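Local coordinates for membrane protein (Acinetobacter baumannii AB307-0294, PDB 5DL5), which forms a beta-barrel outer membrane channel of the OprD porin family that probably lets small molecules, antibiotics among them, across the outer membrane, at residues V70-G75 with V114-S119. Sequence-based numbering, arbitrary orientation.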
loop_
_atom_site.group_PDB
_atom_site.type_symbol
_atom_site.label_atom_id
_atom_site.label_comp_id
_atom_site.label_asym_id
_atom_site.label_seq_id
_atom_site.Cartn_x
_atom_site.Cartn_y
_atom_site.Cartn_z
ATOM N N VAL A 70 33.005 8.974 2.615
ATOM C CA VAL A 70 31.812 8.649 1.863
ATOM C C VAL A 70 31.858 7.185 1.480
ATOM O O VAL A 70 32.880 6.714 1.051
ATOM C CB VAL A 70 31.597 9.512 0.605
ATOM C CG1 VAL A 70 30.338 9.112 -0.106
ATOM C CG2 VAL A 70 31.459 10.965 0.971
ATOM N N GLY A 71 30.755 6.468 1.704
ATOM C CA GLY A 71 30.702 5.050 1.464
ATOM C C GLY A 71 29.846 4.822 0.201
ATOM O O GLY A 71 29.000 5.660 -0.097
ATOM N N PHE A 72 30.105 3.737 -0.520
ATOM C CA PHE A 72 29.411 3.413 -1.740
ATOM C C PHE A 72 28.959 1.942 -1.764
ATOM O O PHE A 72 29.601 1.064 -1.205
ATOM C CB PHE A 72 30.322 3.689 -2.980
ATOM C CG PHE A 72 30.740 5.136 -3.101
ATOM C CD1 PHE A 72 29.938 6.051 -3.761
ATOM C CD2 PHE A 72 31.893 5.564 -2.530
ATOM C CE1 PHE A 72 30.284 7.420 -3.800
ATOM C CE2 PHE A 72 32.281 6.875 -2.597
ATOM C CZ PHE A 72 31.456 7.808 -3.252
ATOM N N GLY A 73 27.793 1.694 -2.351
ATOM C CA GLY A 73 27.347 0.311 -2.534
ATOM C C GLY A 73 26.361 0.284 -3.670
ATOM O O GLY A 73 26.145 1.291 -4.418
ATOM N N VAL A 74 25.737 -0.887 -3.794
ATOM C CA VAL A 74 24.722 -1.130 -4.802
ATOM C C VAL A 74 23.588 -1.965 -4.230
ATOM O O VAL A 74 23.746 -2.632 -3.201
ATOM C CB VAL A 74 25.302 -1.927 -6.034
ATOM C CG1 VAL A 74 26.531 -1.256 -6.615
ATOM C CG2 VAL A 74 25.583 -3.342 -5.654
ATOM N N GLY A 75 22.452 -1.913 -4.918
ATOM C CA GLY A 75 21.281 -2.745 -4.602
ATOM C C GLY A 75 20.672 -3.396 -5.843
ATOM O O GLY A 75 20.886 -2.947 -6.931
ATOM N N VAL A 114 22.424 2.267 -7.229
ATOM C CA VAL A 114 23.671 2.601 -6.593
ATOM C C VAL A 114 23.384 3.510 -5.410
ATOM O O VAL A 114 22.392 4.212 -5.438
ATOM C CB VAL A 114 24.714 3.214 -7.578
ATOM C CG1 VAL A 114 25.106 2.149 -8.568
ATOM C CG2 VAL A 114 24.213 4.503 -8.258
ATOM N N LYS A 115 24.251 3.489 -4.384
ATOM C CA LYS A 115 23.991 4.241 -3.180
ATOM C C LYS A 115 25.245 4.763 -2.604
ATOM O O LYS A 115 26.313 4.238 -2.906
ATOM C CB LYS A 115 23.277 3.352 -2.133
ATOM C CG LYS A 115 23.902 2.079 -1.772
ATOM C CD LYS A 115 23.000 1.182 -0.933
ATOM C CE LYS A 115 23.841 0.014 -0.458
ATOM N NZ LYS A 115 23.008 -1.039 0.169
ATOM N N ALA A 116 25.141 5.896 -1.938
ATOM C CA ALA A 116 26.228 6.584 -1.351
ATOM C C ALA A 116 25.817 7.060 0.009
ATOM O O ALA A 116 24.628 7.328 0.217
ATOM C CB ALA A 116 26.673 7.740 -2.257
ATOM N N ARG A 117 26.755 7.055 0.948
ATOM C CA ARG A 117 26.442 7.391 2.327
ATOM C C ARG A 117 27.504 8.281 2.925
ATOM O O ARG A 117 28.678 7.981 2.798
ATOM C CB ARG A 117 26.207 6.144 3.195
ATOM C CG ARG A 117 25.666 6.488 4.604
ATOM C CD ARG A 117 25.365 5.264 5.435
ATOM N NE ARG A 117 26.576 4.429 5.585
ATOM C CZ ARG A 117 26.553 3.164 5.974
ATOM N NH1 ARG A 117 25.408 2.598 6.316
ATOM N NH2 ARG A 117 27.637 2.459 6.037
ATOM N N PHE A 118 27.096 9.367 3.581
ATOM C CA PHE A 118 27.998 10.280 4.298
ATOM C C PHE A 118 27.354 10.545 5.629
ATOM O O PHE A 118 26.174 10.905 5.661
ATOM C CB PHE A 118 28.010 11.598 3.554
ATOM C CG PHE A 118 28.697 12.694 4.323
ATOM C CD1 PHE A 118 30.069 12.607 4.624
ATOM C CD2 PHE A 118 27.997 13.780 4.775
ATOM C CE1 PHE A 118 30.716 13.610 5.374
ATOM C CE2 PHE A 118 28.636 14.765 5.473
ATOM C CZ PHE A 118 29.997 14.670 5.782
ATOM N N SER A 119 28.106 10.355 6.719
ATOM C CA SER A 119 27.621 10.514 8.064
ATOM C C SER A 119 26.364 9.601 8.275
ATOM O O SER A 119 26.510 8.320 8.240
ATOM C CB SER A 119 27.502 11.999 8.317
ATOM O OG SER A 119 26.928 12.329 9.536
#
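The Phe-72 ring meets Ala-116, its partner in a non-hydrogen-bonded pair, obliquely, its CE1 lying 3.9 Å from Ala-116 CB. With CG anti to the carbonyl carbon, beside the backbone N (chi1 -61°), the CD1/CE1 side of the ring is brought to the Ala-116 methyl and also comes obliquely near Lys-115 O. The other ring, Phe-118, has Ser-119 CB over one face, near the rim, while Val-70 CG2 approaches it obliquely, 4.2 Å from Phe-118 CD1. Further along this apolar face, Val-74 and Val-114 cross at an angle, touching through their CG1 methyls. The second face is different: glycines occupy the 70-75 side, and Lys-115 and Arg-117 rise beside them. Lys-115 CG sits between its own backbone N and carbonyl carbon (chi1 54°), 3.6 Å from Gly-73 O, and the extended chain beyond it passes over the backbone of Gly-73, which has no side chain on this face, to reach Val-74, where CE is 3.8 Å from Val-74 O. NZ forms a salt bridge with Glu-62 and a hydrogen bond to Ser-63 O, while Arg-117 NE bonds to Gln-18.

Four backbone hydrogen bonds join residues 70-75 to 114-119. At the hydrogen-bonded pair Gly-71 with Arg-117, Gly-71 N reaches Arg-117 O at 2.8 Å, nearly straight; Arg-117 N returns to Gly-71 O. At the next hydrogen-bonded pair, Gly-73 N bonds to Lys-115 O at 3.0 Å and Lys-115 N to Gly-73 O at 2.9 Å. Strand 50-62 flanks 70-83, and strand 121-125 flanks 106-118. This antiparallel pairing, with an apolar face on the surface and a face of glycine and charged residues, is characteristic of a transmembrane beta-barrel wall, here that of an OprD-family porin.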